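Local atomic coordinates of 6-aminohexanoate-dimer hydrolase (Bacillus anthracis, PDB entry 4GB7), a protein that probably hydrolyses the amide bond of 6-aminohexanoate dimers, as a putative serine hydrolase of the beta-lactamase clan. Residues 83-88 and 123-128; 175-180 and 232-237; 149-154 and 330-335; 285-290 and 303-308; 364-369 and 409-414. One frame throughout, in Å; residues are numbered along the deposited sequence. Where two conformers were deposited one is given.

How the interactions relate
Three direct touches join four of the contacts. Interactions 1 and 4 meet through a salt bridge, Glu124 OE1 to Arg308 NH2 at 2.9 Å; interactions 1 and 5 meet where Leu86 packs on Ile413; interactions 3 and 5 meet where Thr334 touches Phe369. Interaction 2 stands apart, its centre about 44 Å from that of interaction 1 on the opposite side of the chain's centre. Interactions 3 and 4 come within about 6 Å at their nearest atoms. The sequence holds an SxxK pattern, Ser140 and Lys143 with Tyr249, consistent with the nucleophile site of this clan; interaction 3 lies farther along the helix that begins at Lys143.

Interaction 1. Residues 83-88 and 123-128; sequences LQNLDD and YERYFN
Asp87 and Tyr123 make the shortest contact here: Tyr123 OH gives a hydrogen bond to Asp87 OD1 at 2.6 Å. Asp87 OD1 lies near the ring plane, at its edge, and accepts through its anti lone pair. The same oxygen takes Arg125 NE at 2.9 Å on its syn side, a salt bridge in which the carboxylate stands 70° from the guanidinium plane; bonds from Arg125 NH2 to both carboxylate oxygens are weak. Packing is close around the tyrosine. Tyr123 CG is anti to the backbone N (chi1 -178°), and Leu86 CB stands over one face of the ring, 3.7 Å from the Tyr123 ring centroid and almost on the normal, a CH-pi contact. Tyr123 CE1 in turn lies over the centre of one guanidinium face. Leu86 also packs on His416 and Leu101. The other end is looser: exposed Leu83 gets no nearer than 4.2 Å, from its CD2 to Tyr123 N, although a backbone hydrogen bond between Gln84 and Val122 keeps the loop beside the strand edge. Because a phenol and an arginine both donate to one oxygen, Asp87 probably stays ionised, and its charge would be partly balanced by Arg125.

Interaction 2. Residues 175-180 and 232-237; sequences TPFGKA and DMLQEA
Phe177 and Leu234 meet at about a right angle. The ring leaves the short helix 176-179 toward helix 230-235, its CG anti to the carbonyl carbon (chi1 -72°), and its CD2 and CE2 do the touching: Phe177 CE2 lies 3.9 Å from Leu234 CD2 and 3.7 Å from Ala237 CB. Both methyls lie near the CD2-CE2 bond, but they come from opposite sides of the ring plane, each oblique to it. Phe177 also touches Val192 and Thr256. Beside it Pro176 turns the rim of its ring to the end of the other segment, with Pro176 CG 3.4 Å from Ala237 O. Thr175 and Gln235 cross obliquely and touch lightly, Thr175 CG2 to Gln235 OE1, while Gln235 NE2 is bonded to Glu171 O.

No direct hydrogen bond links the segments; a water does that work. It accepts from Phe177 N and donates to Thr175 OG1 at 2.7 Å and to Leu234 O at 2.8 Å, bridging the start of one helix to a carbonyl near the end of the other. Thr175 OG1 also pairs with Leu172 O and takes a weak bond from Gly178 N. That last bond makes Thr175 an N-cap, so the arrangement is that of a capped short helix seated on the last turn of a second one, in a mainly helical part of the beta-lactamase fold.

Interaction 3. Residues 149-154 and 330-335; sequences IIQSLA and PSSITE
Ser152 and Pro330 mark the closest backbone approach, their CA atoms 6.1 Å apart, where regular helix 149-154 meets the residues leading into helix 332-338. The proline ring packs against the helix: Pro330 CD lies 3.3 Å from Ser152 OG, and Pro330 CG packs 3.8 Å from Ser152 CA. The hydroxyl proton is already spent on Ala148 O, one turn back in the same helix, and the proline carbons pack against the oxygen.

Gln151 covers the rest of the interface. With CG anti to the backbone N (chi1 -164°), that carbon is brought to the other segment and does most of the touching. Gln151 CG comes within 3.6 Å of Ser332 OG and 4.0 Å of Ile333 CG1, with the glutamine and isoleucine chains sliding past each other in opposite directions. The polar ends share a partner: Glu155, one turn on in the helix of Gln151, takes Gln151 NE2 and, across the interface, Ser332 OG, both on its OE2. The second of these bonds links the two helices, where the segments themselves share no direct hydrogen bond.

Pro330 also rests on Glu155, and Ile333 reaches Ala148. Away from this interface, Ile149, Ile150 and Leu153 pack on helices 251-265 and 269-278, which places helix 143-155 between that helical pair and the start of helix 332-338.

Interaction 4. Residues 285-290 and 303-308; sequences ENAYYV and LNATAR
Tyr288 and Asn304 send their side chains to the same face of the sheet, Tyr288 CG between the backbone N and the carbonyl carbon (chi1 63°), Asn304 CG anti to its carbonyl carbon (chi1 -73°). Ring and amide planes are only 12° apart, and Asn304 CB stands 3.6 Å from the Tyr288 ring centroid in a CH-pi contact. On the other face of the sheet Leu303 CD1 stands over one face of the Tyr289 ring, 3.8 Å from that ring's centroid. Between these layers runs an antiparallel hydrogen-bonded pair: Tyr288 N to Asn304 O at 3.1 Å and Asn304 N to Tyr288 O at 2.8 Å. A water donates to Asn304 OD1 and has a weak bond with Tyr288 OH, which is also paired with Lys61 N. Strands 66-69 and 136-137 flank the pair in a four-stranded antiparallel sheet. Phe145 of helix 143-155 touches Tyr289 and Leu303, helix 269-278 packs on Ala287, Tyr289 and Ala305, and Thr306 caps helix 307-318.

Interaction 5. Residues 364-369 and 409-414; sequences NEQGAF and MYIDIA
Asn364 and Ile411 meet tip to tip where a type I beta turn, Asn364 to Gly367, rests on the C-terminal helix 402-417. The turn precedes strand 369-373, an outer strand of the five-stranded antiparallel sheet on which this helix packs, as in the alpha/beta part of the beta-lactamase fold.

The contact across the segments is van der Waals packing. Ile411 spreads its branches over neighbouring turn residues: Ile411 CD1 is 3.7 Å from Asn364 ND2, and Ile411 CG2 is 3.8 Å from Glu365 OE2, the glutamate chain crossing it obliquely. Farther along the helix, Ala414 CB lies 4.0 Å from Gln366 NE2.

Hydrogen bonds hold the turn and its polar tips. Gly367 N closes the turn onto Asn364 O. Gln366 NE2 and OE1 are taken by Asp382 OD2 and His415 NE2, and Asn364 ND2 pairs with Tyr380 OH, so the amides that touch Ile411 and Ala414 are also fixed by polar partners on the sheet and the helix.

Asn364 forms an Asx turn as well. Its CG sits between the backbone N and the carbonyl carbon (chi1 78°), and chi2 near zero (2°) directs OD1 to the following backbone. Asn364 OD1 accepts from Gln366 N at 2.9 Å and, nearly straight at 172°, from Ala368 N at 3.0 Å, the two donors reaching it from opposite faces of the amide plane.

Interaction 1. Residues 83-88 and 123-128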
# COMPACT_ATOMS: atom_id res chain seq x y z
N LEU A 83 -4.90 14.54 22.05
CA LEU A 83 -4.08 13.39 22.45
C LEU A 83 -4.69 12.61 23.59
O LEU A 83 -5.24 13.18 24.56
CB LEU A 83 -2.67 13.84 22.79
CG LEU A 83 -1.77 14.40 21.67
CD1 LEU A 83 -0.38 14.50 22.25
CD2 LEU A 83 -1.77 13.55 20.38
N GLN A 84 -4.60 11.30 23.45
CA GLN A 84 -4.89 10.36 24.52
C GLN A 84 -3.77 9.33 24.55
O GLN A 84 -3.40 8.79 23.54
CB GLN A 84 -6.18 9.64 24.29
CG GLN A 84 -7.42 10.49 24.36
CD GLN A 84 -8.66 9.61 24.22
OE1 GLN A 84 -8.83 8.63 24.95
NE2 GLN A 84 -9.50 9.94 23.25
N ASN A 85 -3.23 9.06 25.74
CA ASN A 85 -2.15 8.13 25.82
C ASN A 85 -2.72 6.71 25.86
O ASN A 85 -3.29 6.28 26.88
CB ASN A 85 -1.29 8.34 27.07
CG ASN A 85 -0.03 7.52 27.03
OD1 ASN A 85 0.04 6.57 26.27
ND2 ASN A 85 0.98 7.88 27.83
N LEU A 86 -2.54 6.00 24.74
CA LEU A 86 -3.02 4.61 24.60
C LEU A 86 -1.95 3.57 24.94
O LEU A 86 -2.14 2.40 24.63
CB LEU A 86 -3.52 4.36 23.18
CG LEU A 86 -4.68 5.30 22.80
CD1 LEU A 86 -5.08 5.04 21.36
CD2 LEU A 86 -5.94 5.20 23.69
N ASP A 87 -0.85 3.96 25.58
CA ASP A 87 0.24 3.02 25.75
C ASP A 87 -0.24 1.75 26.49
O ASP A 87 0.23 0.65 26.19
CB ASP A 87 1.36 3.60 26.59
CG ASP A 87 2.20 4.60 25.87
OD1 ASP A 87 2.14 4.67 24.62
OD2 ASP A 87 2.93 5.35 26.59
N ASP A 88 -1.13 1.92 27.46
CA ASP A 88 -1.54 0.80 28.33
C ASP A 88 -2.94 0.33 27.98
O ASP A 88 -3.55 -0.43 28.72
CB ASP A 88 -1.44 1.20 29.81
CG ASP A 88 -0.01 1.47 30.26
OD1 ASP A 88 0.84 0.61 30.00
OD2 ASP A 88 0.26 2.54 30.87
N TYR A 123 -2.99 9.77 18.87
CA TYR A 123 -1.92 8.96 19.42
C TYR A 123 -0.95 8.64 18.33
O TYR A 123 -1.36 8.26 17.24
CB TYR A 123 -2.46 7.66 19.93
CG TYR A 123 -1.52 6.70 20.59
CD1 TYR A 123 -0.94 7.01 21.81
CD2 TYR A 123 -1.26 5.45 20.04
CE1 TYR A 123 -0.14 6.08 22.45
CE2 TYR A 123 -0.44 4.51 20.66
CZ TYR A 123 0.11 4.85 21.86
OH TYR A 123 0.87 3.91 22.51
N GLU A 124 0.31 8.88 18.58
CA GLU A 124 1.38 8.49 17.69
C GLU A 124 2.56 8.00 18.47
O GLU A 124 2.95 8.62 19.49
CB GLU A 124 1.82 9.57 16.71
CG GLU A 124 2.21 10.87 17.36
CD GLU A 124 2.74 11.92 16.41
OE1 GLU A 124 2.91 11.64 15.21
OE2 GLU A 124 2.99 13.05 16.88
N ARG A 125 3.15 6.90 17.98
CA ARG A 125 4.33 6.35 18.57
C ARG A 125 5.26 5.89 17.49
O ARG A 125 4.81 5.34 16.47
CB ARG A 125 4.01 5.19 19.49
CG ARG A 125 3.22 5.59 20.73
CD ARG A 125 4.15 6.26 21.74
NE ARG A 125 3.42 6.61 22.94
CZ ARG A 125 2.78 7.76 23.21
NH1 ARG A 125 2.67 8.76 22.33
NH2 ARG A 125 2.22 7.90 24.42
N TYR A 126 6.55 6.12 17.71
CA TYR A 126 7.66 5.76 16.81
C TYR A 126 8.64 4.90 17.58
O TYR A 126 8.92 5.17 18.78
CB TYR A 126 8.34 7.00 16.21
CG TYR A 126 7.35 7.86 15.46
CD1 TYR A 126 7.06 7.60 14.13
CD2 TYR A 126 6.55 8.80 16.12
CE1 TYR A 126 6.07 8.31 13.49
CE2 TYR A 126 5.58 9.52 15.49
CZ TYR A 126 5.30 9.25 14.19
OH TYR A 126 4.31 9.96 13.56
N PHE A 127 9.15 3.85 16.95
CA PHE A 127 9.86 2.82 17.70
C PHE A 127 11.24 2.58 17.08
O PHE A 127 11.48 2.92 15.94
CB PHE A 127 9.10 1.50 17.69
CG PHE A 127 7.74 1.54 18.32
CD1 PHE A 127 6.64 1.96 17.61
CD2 PHE A 127 7.56 1.12 19.60
CE1 PHE A 127 5.39 2.02 18.18
CE2 PHE A 127 6.30 1.16 20.20
CZ PHE A 127 5.21 1.60 19.48
N ASN A 128 12.13 1.95 17.85
CA ASN A 128 13.39 1.44 17.31
C ASN A 128 14.28 2.52 16.70
O ASN A 128 15.06 2.24 15.81
CB ASN A 128 13.16 0.27 16.30
CG ASN A 128 14.42 -0.50 15.98
OD1 ASN A 128 14.65 -0.89 14.82
ND2 ASN A 128 15.22 -0.80 17.02

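Interaction 2. Residues 175-180 and 232-237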
# COMPACT_ATOMS: atom_id res chain seq x y z
N THR A 175 -1.22 -9.86 -24.78
CA THR A 175 -0.58 -10.51 -23.61
C THR A 175 -1.56 -10.57 -22.46
O THR A 175 -2.56 -9.91 -22.50
CB THR A 175 0.72 -9.81 -23.16
OG1 THR A 175 0.40 -8.56 -22.51
CG2 THR A 175 1.66 -9.58 -24.35
N PRO A 176 -1.27 -11.36 -21.39
CA PRO A 176 -2.26 -11.50 -20.35
C PRO A 176 -2.70 -10.19 -19.66
O PRO A 176 -3.89 -9.99 -19.37
CB PRO A 176 -1.55 -12.38 -19.34
CG PRO A 176 -0.69 -13.25 -20.20
CD PRO A 176 -0.16 -12.32 -21.23
N PHE A 177 -1.74 -9.35 -19.28
CA PHE A 177 -2.11 -8.03 -18.70
C PHE A 177 -2.71 -7.11 -19.74
O PHE A 177 -3.53 -6.27 -19.40
CB PHE A 177 -0.94 -7.33 -17.99
CG PHE A 177 -0.57 -7.97 -16.68
CD1 PHE A 177 -1.45 -7.97 -15.62
CD2 PHE A 177 0.67 -8.57 -16.52
CE1 PHE A 177 -1.12 -8.55 -14.41
CE2 PHE A 177 1.01 -9.16 -15.32
CZ PHE A 177 0.10 -9.16 -14.29
N GLY A 178 -2.33 -7.27 -20.99
CA GLY A 178 -2.92 -6.50 -22.08
C GLY A 178 -4.39 -6.73 -22.35
O GLY A 178 -5.16 -5.78 -22.68
N LYS A 179 -4.78 -7.99 -22.23
CA LYS A 179 -6.12 -8.45 -22.53
C LYS A 179 -7.10 -8.13 -21.43
O LYS A 179 -8.31 -8.14 -21.65
CB LYS A 179 -6.08 -9.96 -22.87
CG LYS A 179 -5.38 -10.22 -24.19
CD LYS A 179 -4.98 -11.68 -24.44
CE LYS A 179 -6.09 -12.55 -24.95
NZ LYS A 179 -5.59 -13.97 -24.96
N ALA A 180 -6.59 -7.87 -20.23
CA ALA A 180 -7.47 -7.52 -19.12
C ALA A 180 -8.01 -6.12 -19.30
O ALA A 180 -7.30 -5.22 -19.76
CB ALA A 180 -6.70 -7.58 -17.82
N ASP A 232 9.53 -5.56 -18.45
CA ASP A 232 9.96 -6.91 -18.88
C ASP A 232 9.18 -8.01 -18.14
O ASP A 232 8.80 -9.03 -18.70
CB ASP A 232 11.45 -7.13 -18.62
CG ASP A 232 12.37 -6.36 -19.55
OD1 ASP A 232 11.91 -5.71 -20.55
OD2 ASP A 232 13.59 -6.46 -19.27
N MSE A 233 8.98 -7.80 -16.86
CA MSE A 233 8.22 -8.74 -16.04
C MSE A 233 6.80 -8.90 -16.57
O MSE A 233 6.27 -9.99 -16.63
CB MSE A 233 8.22 -8.30 -14.57
CG MSE A 233 7.43 -9.21 -13.63
SE MSE A 233 7.10 -8.49 -11.89
CE MSE A 233 5.72 -7.21 -12.44
N LEU A 234 6.18 -7.78 -16.94
CA LEU A 234 4.82 -7.81 -17.44
C LEU A 234 4.75 -8.61 -18.73
O LEU A 234 3.77 -9.31 -18.96
CB LEU A 234 4.31 -6.40 -17.66
CG LEU A 234 4.24 -5.52 -16.40
CD1 LEU A 234 3.73 -4.13 -16.76
CD2 LEU A 234 3.48 -6.16 -15.22
N GLN A 235 5.83 -8.55 -19.52
CA GLN A 235 5.88 -9.23 -20.81
C GLN A 235 6.09 -10.75 -20.63
O GLN A 235 5.77 -11.54 -21.53
CB GLN A 235 7.01 -8.67 -21.69
CG GLN A 235 6.85 -7.25 -22.22
CD GLN A 235 5.72 -7.08 -23.18
OE1 GLN A 235 4.96 -8.03 -23.46
NE2 GLN A 235 5.54 -5.84 -23.68
N GLU A 236 6.61 -11.13 -19.47
CA GLU A 236 6.80 -12.55 -19.13
C GLU A 236 5.54 -13.24 -18.56
O GLU A 236 5.56 -14.46 -18.32
CB GLU A 236 7.93 -12.71 -18.09
CG GLU A 236 9.32 -12.43 -18.62
CD GLU A 236 10.41 -13.01 -17.75
OE1 GLU A 236 10.13 -13.41 -16.59
OE2 GLU A 236 11.56 -13.08 -18.22
N ALA A 237 4.46 -12.48 -18.33
CA ALA A 237 3.24 -12.99 -17.70
C ALA A 237 2.65 -14.12 -18.50
O ALA A 237 2.55 -14.03 -19.74
CB ALA A 237 2.20 -11.89 -17.52
O HOH W 1 1.13 -9.24 -20.00

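Interaction 3. Residues 149-154 and 330-335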
# COMPACT_ATOMS: atom_id res chain seq x y z
N ILE A 149 -5.56 7.47 -8.97
CA ILE A 149 -5.25 8.22 -10.20
C ILE A 149 -5.97 7.60 -11.37
O ILE A 149 -6.50 8.35 -12.24
CB ILE A 149 -3.72 8.38 -10.46
CG1 ILE A 149 -3.10 9.18 -9.29
CG2 ILE A 149 -3.44 9.05 -11.82
CD1 ILE A 149 -1.59 9.08 -9.17
N ILE A 150 -6.02 6.27 -11.43
CA ILE A 150 -6.83 5.63 -12.48
C ILE A 150 -8.29 6.08 -12.46
O ILE A 150 -8.89 6.45 -13.51
CB ILE A 150 -6.77 4.09 -12.40
CG1 ILE A 150 -5.38 3.60 -12.89
CG2 ILE A 150 -7.89 3.46 -13.24
CD1 ILE A 150 -5.05 3.76 -14.38
N GLN A 151 -8.86 6.12 -11.27
CA GLN A 151 -10.27 6.55 -11.10
C GLN A 151 -10.44 8.00 -11.55
O GLN A 151 -11.43 8.34 -12.23
CB GLN A 151 -10.74 6.39 -9.66
CG GLN A 151 -12.26 6.43 -9.50
CD GLN A 151 -12.93 5.28 -10.23
OE1 GLN A 151 -12.49 4.12 -10.13
NE2 GLN A 151 -13.95 5.58 -11.00
N SER A 152 -9.47 8.86 -11.19
CA SER A 152 -9.50 10.28 -11.58
C SER A 152 -9.46 10.39 -13.11
O SER A 152 -10.24 11.12 -13.69
CB SER A 152 -8.34 11.07 -10.98
OG SER A 152 -8.35 10.93 -9.58
N LEU A 153 -8.53 9.68 -13.74
CA LEU A 153 -8.42 9.75 -15.20
C LEU A 153 -9.66 9.25 -15.91
O LEU A 153 -10.07 9.80 -16.99
CB LEU A 153 -7.18 8.99 -15.67
CG LEU A 153 -5.81 9.59 -15.35
CD1 LEU A 153 -4.74 8.53 -15.56
CD2 LEU A 153 -5.51 10.80 -16.21
N ALA A 154 -10.27 8.21 -15.34
CA ALA A 154 -11.49 7.62 -15.93
C ALA A 154 -12.64 8.63 -15.87
O ALA A 154 -13.34 8.92 -16.89
CB ALA A 154 -11.84 6.31 -15.25
N PRO A 330 -11.90 11.68 -6.70
CA PRO A 330 -13.30 11.37 -6.89
C PRO A 330 -13.97 10.82 -5.62
O PRO A 330 -13.42 9.93 -4.93
CB PRO A 330 -13.27 10.31 -8.00
CG PRO A 330 -11.99 10.54 -8.70
CD PRO A 330 -11.03 11.02 -7.68
N SER A 331 -15.16 11.35 -5.33
CA SER A 331 -15.95 10.85 -4.22
C SER A 331 -16.36 9.38 -4.48
O SER A 331 -16.67 8.64 -3.56
CB SER A 331 -17.17 11.73 -3.98
OG SER A 331 -18.01 11.70 -5.13
N SER A 332 -16.39 8.96 -5.72
CA SER A 332 -16.73 7.56 -6.04
C SER A 332 -15.82 6.52 -5.40
O SER A 332 -16.25 5.38 -5.20
CB SER A 332 -16.74 7.34 -7.56
OG SER A 332 -15.42 7.38 -8.08
N ILE A 333 -14.55 6.88 -5.09
CA ILE A 333 -13.60 5.91 -4.60
C ILE A 333 -14.14 5.29 -3.35
O ILE A 333 -14.32 4.08 -3.25
CB ILE A 333 -12.17 6.47 -4.34
CG1 ILE A 333 -11.54 6.94 -5.64
CG2 ILE A 333 -11.25 5.40 -3.71
CD1 ILE A 333 -10.32 7.83 -5.52
N THR A 334 -14.46 6.13 -2.40
CA THR A 334 -14.96 5.62 -1.12
C THR A 334 -16.42 5.14 -1.23
O THR A 334 -16.78 4.14 -0.61
CB THR A 334 -14.81 6.69 -0.02
OG1 THR A 334 -15.57 7.85 -0.39
CG2 THR A 334 -13.37 7.08 0.11
N GLU A 335 -17.24 5.82 -2.04
CA GLU A 335 -18.64 5.46 -2.20
C GLU A 335 -18.72 4.01 -2.71
O GLU A 335 -19.47 3.19 -2.19
CB GLU A 335 -19.35 6.37 -3.23
CG GLU A 335 -20.86 6.11 -3.29
CD GLU A 335 -21.63 7.01 -4.24
OE1 GLU A 335 -21.07 7.46 -5.26
OE2 GLU A 335 -22.83 7.24 -3.97

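Interaction 4. Residues 285-290 and 303-308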
# COMPACT_ATOMS: atom_id res chain seq x y z
N GLU A 285 6.12 16.27 4.41
CA GLU A 285 7.36 15.85 3.80
C GLU A 285 7.12 15.29 2.42
O GLU A 285 5.98 14.90 2.06
CB GLU A 285 8.08 14.76 4.64
CG GLU A 285 8.30 15.12 6.12
CD GLU A 285 9.29 16.23 6.40
OE1 GLU A 285 10.07 16.54 5.49
OE2 GLU A 285 9.29 16.76 7.57
N ASN A 286 8.20 15.27 1.65
CA ASN A 286 8.21 14.54 0.40
C ASN A 286 7.98 13.05 0.66
O ASN A 286 8.29 12.50 1.74
CB ASN A 286 9.55 14.71 -0.34
CG ASN A 286 9.80 16.12 -0.84
OD1 ASN A 286 8.88 16.92 -1.00
ND2 ASN A 286 11.06 16.45 -1.03
N ALA A 287 7.47 12.38 -0.35
CA ALA A 287 7.52 10.94 -0.41
C ALA A 287 8.49 10.59 -1.55
O ALA A 287 9.12 11.48 -2.16
CB ALA A 287 6.13 10.32 -0.60
N TYR A 288 8.69 9.32 -1.79
CA TYR A 288 9.46 8.87 -2.94
C TYR A 288 9.10 7.44 -3.32
O TYR A 288 8.64 6.65 -2.46
CB TYR A 288 10.96 9.00 -2.70
CG TYR A 288 11.56 8.18 -1.58
CD1 TYR A 288 11.87 6.80 -1.74
CD2 TYR A 288 11.89 8.80 -0.38
CE1 TYR A 288 12.47 6.09 -0.67
CE2 TYR A 288 12.49 8.10 0.65
CZ TYR A 288 12.79 6.75 0.48
OH TYR A 288 13.42 6.01 1.47
N TYR A 289 9.25 7.14 -4.61
CA TYR A 289 9.12 5.79 -5.11
C TYR A 289 10.47 5.16 -5.41
O TYR A 289 11.30 5.77 -6.10
CB TYR A 289 8.39 5.74 -6.45
CG TYR A 289 6.89 5.73 -6.39
CD1 TYR A 289 6.17 4.54 -6.17
CD2 TYR A 289 6.17 6.92 -6.59
CE1 TYR A 289 4.78 4.54 -6.14
CE2 TYR A 289 4.79 6.90 -6.57
CZ TYR A 289 4.09 5.74 -6.37
OH TYR A 289 2.70 5.83 -6.35
N VAL A 290 10.67 3.94 -4.93
CA VAL A 290 11.73 3.09 -5.44
C VAL A 290 11.44 2.82 -6.91
O VAL A 290 10.28 2.58 -7.29
CB VAL A 290 11.86 1.81 -4.62
CG1 VAL A 290 12.75 0.79 -5.31
CG2 VAL A 290 12.33 2.19 -3.20
N LEU A 303 6.44 2.91 -2.80
CA LEU A 303 6.21 4.24 -2.22
C LEU A 303 6.65 4.24 -0.78
O LEU A 303 6.35 3.31 -0.05
CB LEU A 303 4.75 4.66 -2.34
CG LEU A 303 4.40 6.10 -1.98
CD1 LEU A 303 5.15 7.15 -2.82
CD2 LEU A 303 2.89 6.28 -2.09
N ASN A 304 7.38 5.26 -0.41
CA ASN A 304 7.95 5.51 0.93
C ASN A 304 7.42 6.87 1.38
O ASN A 304 7.53 7.88 0.64
CB ASN A 304 9.46 5.57 0.88
CG ASN A 304 10.11 4.20 0.68
OD1 ASN A 304 10.72 3.65 1.63
ND2 ASN A 304 9.92 3.61 -0.49
N ALA A 305 6.80 6.92 2.56
CA ALA A 305 6.15 8.15 3.06
C ALA A 305 6.22 8.20 4.57
O ALA A 305 6.50 7.17 5.22
CB ALA A 305 4.71 8.23 2.59
N THR A 306 5.96 9.35 5.15
CA THR A 306 5.88 9.41 6.62
C THR A 306 4.47 9.01 7.11
O THR A 306 3.48 9.00 6.36
CB THR A 306 6.21 10.81 7.19
OG1 THR A 306 5.12 11.69 6.92
CG2 THR A 306 7.55 11.35 6.68
N ALA A 307 4.39 8.60 8.37
CA ALA A 307 3.16 8.07 8.94
C ALA A 307 2.05 9.12 9.02
O ALA A 307 0.88 8.82 8.69
CB ALA A 307 3.40 7.44 10.32
N ARG A 308 2.40 10.32 9.49
CA ARG A 308 1.42 11.38 9.54
C ARG A 308 0.95 11.76 8.14
O ARG A 308 -0.20 12.09 7.97
CB ARG A 308 1.94 12.62 10.26
CG ARG A 308 1.95 12.40 11.76
CD ARG A 308 2.12 13.70 12.56
NE ARG A 308 3.33 14.39 12.22
CZ ARG A 308 4.53 14.23 12.78
NH1 ARG A 308 5.56 14.94 12.34
NH2 ARG A 308 4.73 13.37 13.79
O HOH W 2 5.85 11.70 3.46
O HOH W 3 12.36 3.85 3.74

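Interaction 5. Residues 364-369 and 409-414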
# COMPACT_ATOMS: atom_id res chain seq x y z
N ASN A 364 -16.19 -5.88 8.31
CA ASN A 364 -16.19 -5.89 9.74
C ASN A 364 -17.36 -5.05 10.26
O ASN A 364 -18.11 -4.43 9.49
CB ASN A 364 -14.81 -5.55 10.34
CG ASN A 364 -14.47 -4.06 10.34
OD1 ASN A 364 -15.26 -3.21 9.91
ND2 ASN A 364 -13.25 -3.73 10.81
N GLU A 365 -17.51 -5.02 11.58
CA GLU A 365 -18.68 -4.35 12.15
C GLU A 365 -18.64 -2.84 11.98
O GLU A 365 -19.65 -2.17 12.26
CB GLU A 365 -18.90 -4.71 13.61
CG GLU A 365 -17.83 -4.21 14.55
CD GLU A 365 -18.22 -4.48 15.99
OE1 GLU A 365 -19.18 -3.86 16.53
OE2 GLU A 365 -17.53 -5.27 16.58
N GLN A 366 -17.47 -2.30 11.57
CA GLN A 366 -17.35 -0.84 11.36
C GLN A 366 -17.52 -0.44 9.94
O GLN A 366 -17.54 0.76 9.66
CB GLN A 366 -15.99 -0.34 11.80
CG GLN A 366 -15.63 -0.75 13.21
CD GLN A 366 -16.51 -0.09 14.24
OE1 GLN A 366 -17.38 -0.71 14.80
NE2 GLN A 366 -16.30 1.20 14.46
N GLY A 367 -17.59 -1.40 9.04
CA GLY A 367 -17.64 -1.04 7.63
C GLY A 367 -16.26 -0.51 7.18
O GLY A 367 -16.18 0.30 6.23
N ALA A 368 -15.18 -0.98 7.84
CA ALA A 368 -13.82 -0.45 7.54
C ALA A 368 -13.33 -0.92 6.21
O ALA A 368 -13.78 -1.95 5.68
CB ALA A 368 -12.83 -0.76 8.65
N PHE A 369 -12.41 -0.19 5.63
CA PHE A 369 -11.72 -0.62 4.46
C PHE A 369 -10.23 -0.30 4.68
O PHE A 369 -9.87 0.54 5.48
CB PHE A 369 -12.34 -0.05 3.15
CG PHE A 369 -12.39 1.46 3.07
CD1 PHE A 369 -13.40 2.17 3.69
CD2 PHE A 369 -11.43 2.16 2.39
CE1 PHE A 369 -13.48 3.54 3.62
CE2 PHE A 369 -11.47 3.55 2.31
CZ PHE A 369 -12.48 4.26 2.93
N MSE A 409 -7.89 -5.31 17.28
CA MSE A 409 -7.43 -4.17 18.11
C MSE A 409 -7.91 -2.85 17.52
O MSE A 409 -8.30 -1.92 18.25
CB MSE A 409 -5.90 -4.20 18.13
CG MSE A 409 -5.20 -3.09 18.86
SE MSE A 409 -3.32 -3.45 18.52
CE MSE A 409 -3.13 -2.40 16.92
N TYR A 410 -7.94 -2.75 16.19
CA TYR A 410 -8.41 -1.48 15.59
C TYR A 410 -9.89 -1.21 15.91
O TYR A 410 -10.30 -0.07 16.11
CB TYR A 410 -8.21 -1.51 14.10
CG TYR A 410 -6.80 -1.66 13.60
CD1 TYR A 410 -5.69 -1.37 14.37
CD2 TYR A 410 -6.58 -2.13 12.35
CE1 TYR A 410 -4.41 -1.57 13.86
CE2 TYR A 410 -5.32 -2.30 11.84
CZ TYR A 410 -4.22 -2.04 12.62
OH TYR A 410 -2.95 -2.23 12.06
N ILE A 411 -10.69 -2.26 15.94
CA ILE A 411 -12.08 -2.16 16.36
C ILE A 411 -12.20 -1.74 17.83
O ILE A 411 -12.95 -0.82 18.17
CB ILE A 411 -12.86 -3.47 16.08
CG1 ILE A 411 -12.85 -3.83 14.59
CG2 ILE A 411 -14.30 -3.30 16.61
CD1 ILE A 411 -13.42 -5.20 14.23
N ASP A 412 -11.44 -2.39 18.71
CA ASP A 412 -11.45 -2.01 20.08
C ASP A 412 -10.99 -0.59 20.35
O ASP A 412 -11.58 0.11 21.20
CB ASP A 412 -10.63 -2.98 20.92
CG ASP A 412 -11.29 -4.37 21.04
OD1 ASP A 412 -12.54 -4.52 20.83
OD2 ASP A 412 -10.54 -5.29 21.39
N ILE A 413 -9.94 -0.15 19.64
CA ILE A 413 -9.53 1.24 19.76
C ILE A 413 -10.65 2.19 19.34
O ILE A 413 -10.95 3.15 20.03
CB ILE A 413 -8.21 1.55 18.99
CG1 ILE A 413 -7.05 0.80 19.60
CG2 ILE A 413 -7.99 3.09 18.93
CD1 ILE A 413 -5.81 0.76 18.72
N ALA A 414 -11.26 1.95 18.18
CA ALA A 414 -12.38 2.77 17.73
C ALA A 414 -13.49 2.86 18.80
O ALA A 414 -14.03 3.93 19.08
CB ALA A 414 -12.95 2.19 16.42